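Local coordinates for exported protein (Bacteroides fragilis, PDB 4I17), which is of unknown function but, as a protein built of tetratricopeptide (TPR) repeats, probably serves as a helical scaffold for binding other proteins, at residues Q9-N12 against E13-A17; A24-F27 against E28-E32; Y185-E188 against K189-D193. One frame throughout, in Å; residues are numbered along the deposited sequence. Where two conformers were deposited one is given.

Contact 1: Q9-N12 against E13-A17; sequences QLKN and EGNDA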
loop_
_atom_site.group_PDB
_atom_site.type_symbol
_atom_site.label_atom_id
_atom_site.label_comp_id
_atom_site.label_asym_id
_atom_site.label_seq_id
_atom_site.Cartn_x
_atom_site.Cartn_y
_atom_site.Cartn_z
ATOM N N GLN A 9 -26.818 -25.890 -15.091
ATOM C CA GLN A 9 -27.974 -25.003 -15.177
ATOM C C GLN A 9 -27.786 -23.839 -14.202
ATOM O O GLN A 9 -28.071 -22.696 -14.565
ATOM C CB GLN A 9 -29.246 -25.761 -14.860
ATOM C CG GLN A 9 -30.522 -24.974 -15.140
ATOM C CD GLN A 9 -31.747 -25.846 -15.044
ATOM O OE1 GLN A 9 -31.707 -27.056 -15.304
ATOM N NE2 GLN A 9 -32.871 -25.239 -14.686
ATOM N N LEU A 10 -27.283 -24.124 -12.969
ATOM C CA LEU A 10 -27.041 -23.032 -11.991
ATOM C C LEU A 10 -26.013 -22.060 -12.508
ATOM O O LEU A 10 -26.208 -20.854 -12.385
ATOM C CB LEU A 10 -26.596 -23.565 -10.636
ATOM C CG LEU A 10 -27.627 -24.367 -9.858
ATOM C CD1 LEU A 10 -26.951 -25.142 -8.749
ATOM C CD2 LEU A 10 -28.721 -23.463 -9.275
ATOM N N LYS A 11 -24.922 -22.559 -13.105
ATOM C CA LYS A 11 -23.908 -21.645 -13.648
ATOM C C LYS A 11 -24.499 -20.787 -14.797
ATOM O O LYS A 11 -24.219 -19.593 -14.865
ATOM C CB LYS A 11 -22.698 -22.434 -14.134
ATOM C CG LYS A 11 -21.583 -21.557 -14.713
ATOM C CD LYS A 11 -20.520 -22.422 -15.303
ATOM C CE LYS A 11 -19.416 -21.615 -15.931
ATOM N NZ LYS A 11 -18.534 -22.475 -16.776
ATOM N N ASN A 12 -25.318 -21.385 -15.676
ATOM C CA ASN A 12 -25.943 -20.647 -16.789
ATOM C C ASN A 12 -26.898 -19.588 -16.252
ATOM O O ASN A 12 -26.923 -18.469 -16.793
ATOM C CB ASN A 12 -26.686 -21.594 -17.765
ATOM C CG ASN A 12 -25.750 -22.426 -18.599
ATOM O OD1 ASN A 12 -24.613 -22.043 -18.871
ATOM N ND2 ASN A 12 -26.219 -23.580 -19.053
ATOM N N GLU A 13 -27.679 -19.928 -15.200
ATOM C CA GLU A 13 -28.596 -18.979 -14.532
ATOM C C GLU A 13 -27.794 -17.825 -13.905
ATOM O O GLU A 13 -28.240 -16.684 -13.975
ATOM C CB GLU A 13 -29.457 -19.667 -13.458
ATOM C CG GLU A 13 -30.532 -20.550 -14.078
ATOM C CD GLU A 13 -31.333 -21.475 -13.179
ATOM O OE1 GLU A 13 -31.004 -21.598 -11.976
ATOM O OE2 GLU A 13 -32.279 -22.110 -13.699
ATOM N N GLY A 14 -26.654 -18.137 -13.267
ATOM C CA GLY A 14 -25.781 -17.104 -12.688
ATOM C C GLY A 14 -25.215 -16.191 -13.767
ATOM O O GLY A 14 -25.189 -14.969 -13.595
ATOM N N ASN A 15 -24.779 -16.777 -14.911
ATOM C CA ASN A 15 -24.289 -15.993 -16.061
ATOM C C ASN A 15 -25.377 -15.063 -16.573
ATOM O O ASN A 15 -25.092 -13.895 -16.872
ATOM C CB ASN A 15 -23.814 -16.893 -17.192
ATOM C CG ASN A 15 -22.563 -17.692 -16.892
ATOM O OD1 ASN A 15 -21.780 -17.371 -16.003
ATOM N ND2 ASN A 15 -22.353 -18.741 -17.672
ATOM N N ASP A 16 -26.621 -15.569 -16.705
ATOM C CA ASP A 16 -27.748 -14.741 -17.176
ATOM C C ASP A 16 -27.994 -13.569 -16.225
ATOM O O ASP A 16 -28.191 -12.433 -16.673
ATOM C CB ASP A 16 -29.034 -15.587 -17.305
ATOM C CG ASP A 16 -28.998 -16.597 -18.442
ATOM O OD1 ASP A 16 -28.132 -16.460 -19.334
ATOM O OD2 ASP A 16 -29.849 -17.523 -18.447
ATOM N N ALA A 17 -27.964 -13.840 -14.915
ATOM C CA ALA A 17 -28.162 -12.799 -13.910
ATOM C C ALA A 17 -27.052 -11.759 -13.979
ATOM O O ALA A 17 -27.334 -10.552 -13.953
ATOM C CB ALA A 17 -28.220 -13.412 -12.519
HETATM O O HOH W 1 -24.041 -19.274 -19.856
#
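With CG anti to the backbone N (chi1 -171°) and the chain extended beyond it, Gln9 extends outward from the helix, while Glu13 turns CG anti to its carbonyl carbon (chi1 -73°) and leans back over the preceding turn. The two side chains therefore meet one turn apart. Gln9 NE2 donates a weak hydrogen bond to Glu13 OE2 at 3.3 Å; amide and carboxylate stand almost at right angles, 87° between their planes, so the groups meet through one N-H and one oxygen without stacking. The aliphatic part of Gln9 adds to the approach, its CG lying 3.7 Å from Glu13 OE2. The other carboxylate oxygen, Glu13 OE1, comes over the methyl Leu10 CD2 at 4.0 Å and is engaged in a salt bridge with Lys29 of helix 23-36.

A second pairing lies at Asn12 and Asn15. Their amides are too far apart to bond directly, and a water joins them, giving a hydrogen to Asn12 OD1 and accepting one from Asn15 ND2 at 2.8 Å. Asn15 OD1 is hydrogen-bonded to the hydroxyl of Tyr30, so both ends of this amide are engaged and its rotation is fixed. Beneath these groups runs the regular alpha-helical ladder, from Glu13 N to Gln9 O (2.9 Å) through to Asp16 N to Asn12 O. Gly14, buried, contributes backbone alone, its N donating to Leu10 O at 2.9 Å.

The polar groups thus do two jobs in this first helix, whose partner is helix 23-36. The side-chain links within the helix are weak or carried by water, whereas the firmer partners of Glu13 and Asn15 sit on the neighbouring helix; the lysine ammonium would be expected to stabilise the negative charge of the Glu13 carboxylate.

Contact 2: A24-F27 against E28-E32; sequences AVAF and EKYSE. With SO4 (sulfate ion), chain C.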
loop_
_atom_site.group_PDB
_atom_site.type_symbol
_atom_site.label_atom_id
_atom_site.label_comp_id
_atom_site.label_asym_id
_atom_site.label_seq_id
_atom_site.Cartn_x
_atom_site.Cartn_y
_atom_site.Cartn_z
ATOM N N ALA A 24 -27.046 -10.019 -6.934
ATOM C CA ALA A 24 -27.546 -10.873 -5.831
ATOM C C ALA A 24 -27.937 -12.253 -6.347
ATOM O O ALA A 24 -27.633 -13.265 -5.706
ATOM C CB ALA A 24 -28.748 -10.239 -5.168
ATOM N N VAL A 25 -28.634 -12.307 -7.484
ATOM C CA VAL A 25 -28.997 -13.602 -8.067
ATOM C C VAL A 25 -27.732 -14.318 -8.557
ATOM O O VAL A 25 -27.627 -15.535 -8.389
ATOM C CB VAL A 25 -30.037 -13.485 -9.208
ATOM C CG1 VAL A 25 -30.235 -14.847 -9.903
ATOM C CG2 VAL A 25 -31.358 -12.983 -8.641
ATOM N N ALA A 26 -26.807 -13.596 -9.201
ATOM C CA ALA A 26 -25.589 -14.250 -9.712
ATOM C C ALA A 26 -24.833 -14.861 -8.552
ATOM O O ALA A 26 -24.395 -15.999 -8.626
ATOM C CB ALA A 26 -24.720 -13.249 -10.461
ATOM N N PHE A 27 -24.752 -14.137 -7.430
ATOM C CA PHE A 27 -24.052 -14.679 -6.256
ATOM C C PHE A 27 -24.770 -15.957 -5.782
ATOM O O PHE A 27 -24.094 -16.942 -5.542
ATOM C CB PHE A 27 -23.948 -13.638 -5.123
ATOM C CG PHE A 27 -23.445 -14.253 -3.843
ATOM C CD1 PHE A 27 -22.088 -14.505 -3.662
ATOM C CD2 PHE A 27 -24.329 -14.650 -2.851
ATOM C CE1 PHE A 27 -21.629 -15.139 -2.506
ATOM C CE2 PHE A 27 -23.866 -15.292 -1.699
ATOM C CZ PHE A 27 -22.520 -15.530 -1.542
ATOM N N GLU A 28 -26.095 -15.924 -5.634
ATOM C CA GLU A 28 -26.921 -17.063 -5.198
ATOM C C GLU A 28 -26.648 -18.306 -6.085
ATOM O O GLU A 28 -26.396 -19.398 -5.585
ATOM C CB GLU A 28 -28.416 -16.660 -5.276
ATOM C CG GLU A 28 -29.423 -17.749 -4.924
ATOM C CD GLU A 28 -30.675 -17.807 -5.791
ATOM O OE1 GLU A 28 -31.091 -16.758 -6.336
ATOM O OE2 GLU A 28 -31.248 -18.914 -5.917
ATOM N N LYS A 29 -26.710 -18.119 -7.407
ATOM C CA LYS A 29 -26.554 -19.220 -8.365
ATOM C C LYS A 29 -25.116 -19.728 -8.421
ATOM O O LYS A 29 -24.898 -20.940 -8.391
ATOM C CB LYS A 29 -27.003 -18.776 -9.759
ATOM C CG LYS A 29 -28.469 -18.365 -9.829
ATOM C CD LYS A 29 -29.393 -19.544 -9.608
ATOM C CE LYS A 29 -30.845 -19.090 -9.573
ATOM N NZ LYS A 29 -31.761 -20.250 -9.377
ATOM N N TYR A 30 -24.133 -18.811 -8.466
ATOM C CA TYR A 30 -22.735 -19.227 -8.525
ATOM C C TYR A 30 -22.317 -19.903 -7.234
ATOM O O TYR A 30 -21.547 -20.857 -7.288
ATOM C CB TYR A 30 -21.809 -18.031 -8.766
ATOM C CG TYR A 30 -21.849 -17.391 -10.136
ATOM C CD1 TYR A 30 -22.147 -18.137 -11.271
ATOM C CD2 TYR A 30 -21.517 -16.049 -10.304
ATOM C CE1 TYR A 30 -22.082 -17.571 -12.544
ATOM C CE2 TYR A 30 -21.470 -15.469 -11.569
ATOM C CZ TYR A 30 -21.780 -16.222 -12.677
ATOM O OH TYR A 30 -21.698 -15.643 -13.908
ATOM N N SER A 31 -22.716 -19.356 -6.068
ATOM C CA SER A 31 -22.275 -19.972 -4.803
ATOM C C SER A 31 -22.809 -21.405 -4.683
ATOM O O SER A 31 -22.062 -22.287 -4.276
ATOM C CB SER A 31 -22.684 -19.149 -3.589
ATOM O OG SER A 31 -24.086 -18.974 -3.568
ATOM N N GLU A 32 -24.046 -21.641 -5.127
ATOM C CA GLU A 32 -24.637 -22.984 -5.102
ATOM C C GLU A 32 -23.921 -23.888 -6.099
ATOM O O GLU A 32 -23.593 -25.014 -5.764
ATOM C CB GLU A 32 -26.146 -22.926 -5.401
ATOM C CG GLU A 32 -26.865 -24.249 -5.146
ATOM C CD GLU A 32 -26.802 -24.846 -3.745
ATOM O OE1 GLU A 32 -26.699 -24.079 -2.758
ATOM O OE2 GLU A 32 -26.898 -26.091 -3.635
HETATM S S SO4 C . -28.313 -6.421 -7.169
HETATM O O1 SO4 C . -28.609 -7.796 -7.123
HETATM O O2 SO4 C . -27.200 -6.150 -8.071
HETATM O O3 SO4 C . -29.471 -5.676 -7.665
HETATM O O4 SO4 C . -28.002 -5.951 -5.816
#
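Ser31 OG lies over one face of the Phe27 ring, offset toward its rim and 4.1 Å from Phe27 CE2, while the same oxygen also reaches the backbone of the preceding turn. With chi1 at 58°, Ser31 OG stands 2.8 Å from Phe27 O and 3.1 Å from Glu28 O, so its one hydroxyl proton could go to either carbonyl. The pair sits on helix 23-36, which packs antiparallel against helix 7-19, as successive helices do in TPR proteins.

Val25 and Lys29 lie side by side and point the same way, Val25 CG1 being 3.9 Å from Lys29 CG. The lysine chain bends at chi2 (-67°) just beyond this contact. On another side of the helix, Ala26 CB makes an apolar contact with Tyr30 CE2 at 4.1 Å. Phe27 packs on Cys48 and Ala52 of helix 42-54. Both aromatics reach that helix, Tyr30 at Thr44; Tyr30 also contacts helix 7-19 and Phe27 helix 58-70, at Tyr64.

The backbone bonds Lys29 N to Val25 O and Tyr30 N to Ala26 O continue the alpha-helical pattern. At the start of the helix a sulfate ion, probably from the crystallisation liquor, is held by backbone N-H groups of the first turn, an arrangement characteristic of a helix N-terminus. The ion is hydrogen-bonded to Tyr23 N, and its O1 accepts a second hydrogen bond from Ala24 N at 2.7 Å.

Contact 3: Y185-E188 against K189-D193; sequences YASE and KAKAD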
loop_
_atom_site.group_PDB
_atom_site.type_symbol
_atom_site.label_atom_id
_atom_site.label_comp_id
_atom_site.label_asym_id
_atom_site.label_seq_id
_atom_site.Cartn_x
_atom_site.Cartn_y
_atom_site.Cartn_z
ATOM N N TYR A 185 23.066 22.434 23.739
ATOM C CA TYR A 185 23.251 22.912 22.361
ATOM C C TYR A 185 24.093 21.911 21.546
ATOM O O TYR A 185 23.741 21.622 20.403
ATOM C CB TYR A 185 23.977 24.271 22.376
ATOM C CG TYR A 185 24.242 24.815 20.989
ATOM C CD1 TYR A 185 23.225 25.390 20.241
ATOM C CD2 TYR A 185 25.529 24.842 20.467
ATOM C CE1 TYR A 185 23.470 25.926 18.977
ATOM C CE2 TYR A 185 25.791 25.398 19.217
ATOM C CZ TYR A 185 24.758 25.935 18.474
ATOM O OH TYR A 185 25.021 26.466 17.237
ATOM N N ALA A 186 25.192 21.380 22.127
ATOM C CA ALA A 186 26.027 20.415 21.377
ATOM C C ALA A 186 25.235 19.136 21.089
ATOM O O ALA A 186 25.331 18.590 19.982
ATOM C CB ALA A 186 27.301 20.110 22.144
ATOM N N SER A 187 24.423 18.681 22.069
ATOM C CA SER A 187 23.586 17.481 21.911
ATOM C C SER A 187 22.582 17.676 20.781
ATOM O O SER A 187 22.458 16.817 19.900
ATOM C CB SER A 187 22.867 17.169 23.221
ATOM O OG SER A 187 22.060 16.009 23.106
ATOM N N GLU A 188 21.877 18.810 20.800
ATOM C CA GLU A 188 20.867 19.079 19.769
ATOM C C GLU A 188 21.480 19.274 18.398
ATOM O O GLU A 188 20.916 18.768 17.434
ATOM C CB GLU A 188 20.008 20.290 20.172
ATOM C CG GLU A 188 19.177 20.007 21.422
ATOM C CD GLU A 188 18.403 18.700 21.434
ATOM O OE1 GLU A 188 17.542 18.508 20.547
ATOM O OE2 GLU A 188 18.678 17.852 22.312
ATOM N N LYS A 189 22.634 19.957 18.297
ATOM C CA LYS A 189 23.337 20.174 17.027
ATOM C C LYS A 189 23.703 18.819 16.401
ATOM O O LYS A 189 23.565 18.636 15.189
ATOM C CB LYS A 189 24.605 21.018 17.271
ATOM C CG LYS A 189 25.261 21.569 16.011
ATOM C CD LYS A 189 26.080 22.830 16.315
ATOM C CE LYS A 189 27.549 22.551 16.538
ATOM N NZ LYS A 189 28.295 23.788 16.890
ATOM N N ALA A 190 24.174 17.858 17.246
ATOM C CA ALA A 190 24.565 16.521 16.751
ATOM C C ALA A 190 23.336 15.785 16.254
ATOM O O ALA A 190 23.394 15.139 15.209
ATOM C CB ALA A 190 25.272 15.732 17.849
ATOM N N LYS A 191 22.202 15.916 16.964
ATOM C CA LYS A 191 20.941 15.295 16.517
ATOM C C LYS A 191 20.481 15.883 15.165
ATOM O O LYS A 191 20.022 15.141 14.284
ATOM C CB LYS A 191 19.836 15.487 17.558
ATOM C CG LYS A 191 20.020 14.560 18.753
ATOM C CD LYS A 191 19.044 14.895 19.876
ATOM C CE LYS A 191 19.529 14.407 21.229
ATOM N NZ LYS A 191 19.732 12.936 21.267
ATOM N N ALA A 192 20.583 17.212 15.006
ATOM C CA ALA A 192 20.179 17.848 13.743
ATOM C C ALA A 192 21.070 17.366 12.600
ATOM O O ALA A 192 20.559 17.020 11.537
ATOM C CB ALA A 192 20.249 19.364 13.862
ATOM N N ASP A 193 22.394 17.338 12.825
ATOM C CA ASP A 193 23.387 16.886 11.836
ATOM C C ASP A 193 23.074 15.470 11.358
ATOM O O ASP A 193 23.090 15.203 10.155
ATOM C CB ASP A 193 24.820 16.942 12.412
ATOM C CG ASP A 193 25.916 16.913 11.353
ATOM O OD1 ASP A 193 25.811 17.674 10.364
ATOM O OD2 ASP A 193 26.919 16.209 11.557
HETATM O O HOH W 2 27.647 26.310 15.713
HETATM O O HOH W 3 20.621 13.349 24.227
#
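Lys189 opens the segment by crossing the side chain of Tyr185 one turn earlier. In the modelled conformer its CG is anti to the backbone N (chi1 -167°); the first two torsions bring CD to 3.9 Å from both Tyr185 CE2 and Tyr185 OH, and the bend at chi3 keeps the ammonium beside the ring. There it approaches obliquely, Lys189 NZ lying 3.8 Å from Tyr185 CE2. A water joins the pair, accepting from Lys189 NZ at 2.9 Å and hydrogen-bonding Tyr185 OH. Because the lysine has a second conformer, this approach and its water bridge are tentative. Tyr185 also touches Leu177 and Ala178 of the preceding loop.

Ala190 adds a small contact, its CB resting against the carbonyl oxygens of Ala186 and Ser187, and its N donates to Ala186 O.

Lys191 runs back alongside Ser187 and Glu188. Its CE comes within 3.7 Å of Glu188 OE2, so the aliphatic chain, rather than the charge, does the touching. The bend at chi4 (-59°) leads NZ to a water that it shares with Ser187 OG, a doubtful bridge since Ser187 too has two conformers. Although Lys191 NZ is 5.1 Å from Glu188 OE2, too far for a direct ion pair, the opposite charges probably attract weakly.

Ala192, the buried member, turns CB to 3.7 Å from Glu188 O, while its N donates to the same oxygen. The segment ends at Asp193, whose N bonds to Lys189 O. The pattern, polar chains on the exposed side and Ala192 against Val170 of helix 149-174, is that of an amphipathic helix packed in an all-helical array, consistent with a TPR protein.

The three contacts follow one another along a single chain that is almost wholly helical and elongated. Contacts 1 and 2 lie on the successive helices 7-19 and 23-36, with centres about 8 Å apart, and they touch directly: besides their polar links, Lys29 CB packs on Leu10 O at 3.4 Å. Contact 3 belongs to helix 182-209, near the C-terminal end and on the opposite side of the chain's centre, about 70 Å from contact 1 and 65 Å from contact 2, centre to centre. The first two therefore describe one interhelical junction at the N-terminal end, while the third samples the far end, consistent with an extended array of stacked helices.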